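Octopine dehydrogenase (Pecten maximus, PDB 3C7A) catalyses the NADH-dependent reductive condensation of L-arginine with pyruvate to D-octopine, and the reverse, NAD+-dependent oxidation. Local coordinates at residues A[333-338]-A[364-369]; A[250-255]-A[347-352]. All coordinates share one frame; numbering follows the deposited sequence.

Contact 1: residues A[333-338]-A[364-369]; sequences GMIVFK and KEYLVD
Ile-335 reaches out from helix 330-344 with its terminal methyl, CD1, and sets it 3.8 Å from CB of Tyr-366. The two side chains cross at about a right angle, and the methyl meets the tyrosine at the root of its side chain, coming obliquely to the ring. Two torsions explain the reach: CG1 lies anti to the carbonyl carbon (chi1 -61°), which carries that branch toward the loop, and a chi2 of -65° sets CD1 on its loop side. One helical turn further on, the aliphatic part of Lys-338 takes over, its CE lying 4.3 Å from CD1 of Leu-367. These two pairs carry the whole contact, with no hydrogen bond between the segments.

Behind this first layer, Ile-355 of helix 349-362 touches Ile-335, while Ile-330 and Pro-331 pack on Tyr-366. The loop is positioned by Gln-359, whose OE1 accepts a hydrogen bond from the backbone N of Tyr-366 and a weak one from that of Leu-367. Lys-338 is itself fixed at its far end, where NZ forms a salt bridge with Asp-352.

The contact joins helix 330-344 to the irregular chain that follows helix 349-362. Its chemistry is purely apolar: all four touching residues are buried, and even the lysine contributes methylene carbon here while spending its charge on a different partner.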
loop_
_atom_site.group_PDB
_atom_site.type_symbol
_atom_site.label_atom_id
_atom_site.label_comp_id
_atom_site.label_asym_id
_atom_site.label_seq_id
_atom_site.Cartn_x
_atom_site.Cartn_y
_atom_site.Cartn_z
ATOM N N GLY A 333 4.801 -5.225 -5.588
ATOM C CA GLY A 333 5.856 -4.260 -5.333
ATOM C C GLY A 333 7.110 -4.249 -6.258
ATOM O O GLY A 333 7.118 -3.625 -7.286
ATOM N N MET A 334 8.144 -4.969 -5.882
ATOM C CA MET A 334 9.378 -5.116 -6.695
ATOM C C MET A 334 9.159 -5.477 -8.219
ATOM O O MET A 334 9.767 -4.875 -9.063
ATOM C CB MET A 334 10.448 -6.034 -6.019
ATOM C CG MET A 334 11.159 -5.610 -4.691
ATOM S SD MET A 334 12.746 -6.436 -4.207
ATOM C CE MET A 334 13.843 -5.700 -5.379
ATOM N N ILE A 335 8.230 -6.408 -8.520
ATOM C CA ILE A 335 7.945 -6.842 -9.900
ATOM C C ILE A 335 7.321 -5.723 -10.754
ATOM O O ILE A 335 7.607 -5.616 -11.951
ATOM C CB ILE A 335 7.057 -8.134 -9.936
ATOM C CG1 ILE A 335 7.759 -9.319 -9.247
ATOM C CG2 ILE A 335 6.638 -8.504 -11.369
ATOM C CD1 ILE A 335 9.049 -9.811 -9.917
ATOM N N VAL A 336 6.481 -4.893 -10.132
ATOM C CA VAL A 336 5.845 -3.756 -10.819
ATOM C C VAL A 336 6.883 -2.697 -11.231
ATOM O O VAL A 336 6.822 -2.158 -12.343
ATOM C CB VAL A 336 4.708 -3.114 -9.965
ATOM C CG1 VAL A 336 3.943 -2.061 -10.770
ATOM C CG2 VAL A 336 3.739 -4.179 -9.453
ATOM N N PHE A 337 7.831 -2.419 -10.334
ATOM C CA PHE A 337 8.942 -1.492 -10.601
ATOM C C PHE A 337 9.837 -1.961 -11.760
ATOM O O PHE A 337 10.295 -1.143 -12.563
ATOM C CB PHE A 337 9.767 -1.267 -9.322
ATOM C CG PHE A 337 10.988 -0.397 -9.513
ATOM C CD1 PHE A 337 10.862 0.969 -9.761
ATOM C CD2 PHE A 337 12.268 -0.943 -9.420
ATOM C CE1 PHE A 337 11.992 1.777 -9.933
ATOM C CE2 PHE A 337 13.404 -0.147 -9.587
ATOM C CZ PHE A 337 13.266 1.217 -9.845
ATOM N N LYS A 338 10.068 -3.273 -11.840
ATOM C CA LYS A 338 10.876 -3.874 -12.911
ATOM C C LYS A 338 10.252 -3.669 -14.300
ATOM O O LYS A 338 10.963 -3.386 -15.269
ATOM C CB LYS A 338 11.130 -5.367 -12.623
ATOM C CG LYS A 338 11.898 -6.147 -13.706
ATOM C CD LYS A 338 13.351 -5.692 -13.854
ATOM C CE LYS A 338 14.089 -6.536 -14.890
ATOM N NZ LYS A 338 15.487 -6.066 -15.123
ATOM N N LYS A 364 7.992 -19.685 -5.799
ATOM C CA LYS A 364 7.332 -19.051 -6.946
ATOM C C LYS A 364 8.346 -18.659 -8.026
ATOM O O LYS A 364 9.555 -18.652 -7.775
ATOM C CB LYS A 364 6.528 -17.820 -6.496
ATOM C CG LYS A 364 5.441 -18.092 -5.449
ATOM C CD LYS A 364 4.229 -18.806 -6.042
ATOM C CE LYS A 364 3.169 -19.062 -4.982
ATOM N NZ LYS A 364 2.026 -19.860 -5.506
ATOM N N GLU A 365 7.850 -18.339 -9.223
ATOM C CA GLU A 365 8.706 -17.956 -10.354
ATOM C C GLU A 365 8.095 -16.800 -11.155
ATOM O O GLU A 365 6.977 -16.914 -11.665
ATOM C CB GLU A 365 8.958 -19.164 -11.268
ATOM C CG GLU A 365 10.068 -18.963 -12.300
ATOM C CD GLU A 365 10.165 -20.104 -13.303
ATOM O OE1 GLU A 365 9.136 -20.456 -13.921
ATOM O OE2 GLU A 365 11.278 -20.644 -13.486
ATOM N N TYR A 366 8.839 -15.696 -11.262
ATOM C CA TYR A 366 8.382 -14.504 -11.990
ATOM C C TYR A 366 9.351 -14.055 -13.095
ATOM O O TYR A 366 8.925 -13.751 -14.214
ATOM C CB TYR A 366 8.126 -13.333 -11.028
ATOM C CG TYR A 366 7.243 -13.648 -9.838
ATOM C CD1 TYR A 366 5.875 -13.877 -9.994
ATOM C CD2 TYR A 366 7.775 -13.695 -8.549
ATOM C CE1 TYR A 366 5.061 -14.159 -8.898
ATOM C CE2 TYR A 366 6.972 -13.975 -7.447
ATOM C CZ TYR A 366 5.617 -14.206 -7.628
ATOM O OH TYR A 366 4.822 -14.482 -6.538
ATOM N N LEU A 367 10.643 -14.006 -12.772
ATOM C CA LEU A 367 11.674 -13.524 -13.698
ATOM C C LEU A 367 12.620 -14.651 -14.130
ATOM O O LEU A 367 13.122 -15.402 -13.290
ATOM C CB LEU A 367 12.467 -12.376 -13.054
ATOM C CG LEU A 367 13.445 -11.541 -13.890
ATOM C CD1 LEU A 367 12.709 -10.557 -14.795
ATOM C CD2 LEU A 367 14.417 -10.796 -12.983
ATOM N N VAL A 368 12.852 -14.759 -15.440
ATOM C CA VAL A 368 13.731 -15.790 -16.014
ATOM C C VAL A 368 14.667 -15.192 -17.074
ATOM O O VAL A 368 14.206 -14.627 -18.071
ATOM C CB VAL A 368 12.922 -16.970 -16.640
ATOM C CG1 VAL A 368 13.860 -18.026 -17.225
ATOM C CG2 VAL A 368 11.988 -17.610 -15.618
ATOM N N ASP A 369 15.976 -15.324 -16.846
ATOM C CA ASP A 369 17.024 -14.826 -17.758
ATOM C C ASP A 369 16.857 -13.352 -18.170
ATOM O O ASP A 369 17.185 -12.970 -19.298
ATOM C CB ASP A 369 17.152 -15.728 -19.002
ATOM C CG ASP A 369 17.883 -17.035 -18.716
ATOM O OD1 ASP A 369 18.931 -17.010 -18.033
ATOM O OD2 ASP A 369 17.415 -18.092 -19.193
#

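Contact 2: residues A[250-255]-A[347-352]; sequences SNECKD and AIPSND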
loop_
_atom_site.group_PDB
_atom_site.type_symbol
_atom_site.label_atom_id
_atom_site.label_comp_id
_atom_site.label_asym_id
_atom_site.label_seq_id
_atom_site.Cartn_x
_atom_site.Cartn_y
_atom_site.Cartn_z
ATOM N N SER A 250 18.677 2.520 -3.978
ATOM C CA SER A 250 18.124 3.879 -3.983
ATOM C C SER A 250 18.619 4.706 -5.176
ATOM O O SER A 250 17.859 5.493 -5.750
ATOM C CB SER A 250 18.456 4.597 -2.670
ATOM O OG SER A 250 17.978 5.934 -2.673
ATOM N N ASN A 251 19.892 4.530 -5.535
ATOM C CA ASN A 251 20.478 5.192 -6.703
ATOM C C ASN A 251 19.826 4.750 -8.018
ATOM O O ASN A 251 19.687 5.549 -8.949
ATOM C CB ASN A 251 21.996 4.962 -6.755
ATOM C CG ASN A 251 22.768 5.836 -5.766
ATOM O OD1 ASN A 251 22.234 6.794 -5.200
ATOM N ND2 ASN A 251 24.039 5.508 -5.563
ATOM N N GLU A 252 19.426 3.480 -8.082
ATOM C CA GLU A 252 18.732 2.930 -9.252
ATOM C C GLU A 252 17.325 3.518 -9.441
ATOM O O GLU A 252 16.856 3.655 -10.575
ATOM C CB GLU A 252 18.696 1.395 -9.196
ATOM C CG GLU A 252 20.027 0.734 -9.585
ATOM C CD GLU A 252 20.090 -0.765 -9.297
ATOM O OE1 GLU A 252 19.060 -1.372 -8.935
ATOM O OE2 GLU A 252 21.190 -1.343 -9.437
ATOM N N CYS A 253 16.666 3.871 -8.336
ATOM C CA CYS A 253 15.367 4.557 -8.375
ATOM C C CYS A 253 15.464 5.939 -9.043
ATOM O O CYS A 253 14.551 6.352 -9.765
ATOM C CB CYS A 253 14.773 4.690 -6.963
ATOM S SG CYS A 253 14.042 3.170 -6.263
ATOM N N LYS A 254 16.572 6.638 -8.799
ATOM C CA LYS A 254 16.826 7.955 -9.395
ATOM C C LYS A 254 17.105 7.894 -10.900
ATOM O O LYS A 254 16.649 8.760 -11.651
ATOM C CB LYS A 254 17.969 8.670 -8.665
ATOM C CG LYS A 254 17.546 9.341 -7.361
ATOM C CD LYS A 254 18.711 9.563 -6.400
ATOM C CE LYS A 254 19.528 10.809 -6.733
ATOM N NZ LYS A 254 20.631 10.528 -7.699
ATOM N N ASP A 255 17.848 6.871 -11.327
ATOM C CA ASP A 255 18.154 6.645 -12.745
ATOM C C ASP A 255 16.894 6.483 -13.604
ATOM O O ASP A 255 16.833 6.992 -14.728
ATOM C CB ASP A 255 19.055 5.414 -12.921
ATOM C CG ASP A 255 20.474 5.630 -12.401
ATOM O OD1 ASP A 255 20.943 6.788 -12.338
ATOM O OD2 ASP A 255 21.131 4.621 -12.065
ATOM N N ALA A 347 18.879 -0.466 -16.998
ATOM C CA ALA A 347 19.325 -1.670 -16.292
ATOM C C ALA A 347 19.405 -1.443 -14.779
ATOM O O ALA A 347 19.832 -0.376 -14.327
ATOM C CB ALA A 347 20.673 -2.135 -16.833
ATOM N N ILE A 348 18.997 -2.452 -14.009
ATOM C CA ILE A 348 18.983 -2.377 -12.537
ATOM C C ILE A 348 19.533 -3.658 -11.867
ATOM O O ILE A 348 18.762 -4.461 -11.334
ATOM C CB ILE A 348 17.562 -2.022 -11.981
ATOM C CG1 ILE A 348 16.469 -2.867 -12.658
ATOM C CG2 ILE A 348 17.274 -0.532 -12.149
ATOM C CD1 ILE A 348 15.139 -2.909 -11.904
ATOM N N PRO A 349 20.872 -3.844 -11.887
ATOM C CA PRO A 349 21.520 -5.088 -11.427
ATOM C C PRO A 349 21.343 -5.453 -9.946
ATOM O O PRO A 349 21.253 -6.641 -9.622
ATOM C CB PRO A 349 23.005 -4.848 -11.740
ATOM C CG PRO A 349 23.151 -3.371 -11.788
ATOM C CD PRO A 349 21.866 -2.866 -12.368
ATOM N N SER A 350 21.300 -4.453 -9.066
ATOM C CA SER A 350 21.142 -4.688 -7.625
ATOM C C SER A 350 19.732 -5.149 -7.244
ATOM O O SER A 350 19.573 -6.032 -6.394
ATOM C CB SER A 350 21.537 -3.447 -6.817
ATOM O OG SER A 350 22.947 -3.309 -6.747
ATOM N N ASN A 351 18.720 -4.546 -7.869
ATOM C CA ASN A 351 17.325 -4.958 -7.679
ATOM C C ASN A 351 17.056 -6.375 -8.195
ATOM O O ASN A 351 16.286 -7.122 -7.587
ATOM C CB ASN A 351 16.359 -3.960 -8.337
ATOM C CG ASN A 351 16.053 -2.757 -7.451
ATOM O OD1 ASN A 351 15.003 -2.698 -6.808
ATOM N ND2 ASN A 351 16.965 -1.793 -7.419
ATOM N N ASP A 352 17.698 -6.735 -9.309
ATOM C CA ASP A 352 17.554 -8.064 -9.923
ATOM C C ASP A 352 18.016 -9.205 -9.010
ATOM O O ASP A 352 17.393 -10.270 -8.977
ATOM C CB ASP A 352 18.323 -8.134 -11.251
ATOM C CG ASP A 352 17.669 -7.327 -12.368
ATOM O OD1 ASP A 352 16.479 -6.958 -12.252
ATOM O OD2 ASP A 352 18.356 -7.070 -13.379
HETATM O O HOH W 1 21.327 2.272 -13.455
#
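Glu-252 sends its side chain from helix 240-263 to the first turn of helix 349-362, where the carboxylate collects three hydrogen bonds. CG anti to the carbonyl carbon (chi1 -77°) and an extended chain carry it there. The shortest bond comes from Asn-351, whose ND2 stands 2.6 Å from Glu-252 OE1, nearly along the C-O bond; OE1 lies close to the amide plane, though carboxylate and amide are turned 41° apart. OE1 also takes a weak bond from the backbone N of Asn-351. The other oxygen, OE2, accepts from Ser-350 N at 3.1 Å through its syn lone pair, with an N-H...O angle of 159°.

CG2 of Ile-348 packs carbon to carbon on Glu-252, 3.8 Å from its CB, while CD of Pro-349 lies against the carboxylate, 3.4 Å from OE2.

Further along, one water donates to both Asp-255 OD2 and the carbonyl O of Ala-347.

A glutamine here, with an NH2 where one carboxylate oxygen stood, would probably leave either Ser-350 N or the Asn-351 amide without its acceptor. With Ile-348 at the N-cap position, the glutamate gives first-turn amides acceptors from a helix distant in sequence, and its charge probably interacts favourably with the helix dipole.

Overall arrangement
From the N terminus, the nucleotide-binding part of the chain comes first, and helix 240-263 then supplies the first half of contact 2. Helix 330-344 follows with the first half of contact 1. The chain turns into helix 349-362, whose start closes contact 2 over 91 intervening residues, and the loop beyond that helix closes contact 1 over only 25. The segments alternate, so the two closures cross rather than nest. Their centres lie about 14 Å apart and they meet directly: Met-334 packs on Asn-351, and Phe-337 on Ile-348. Together they tie three helices of the alpha-helical domain and the following loop into one packed unit.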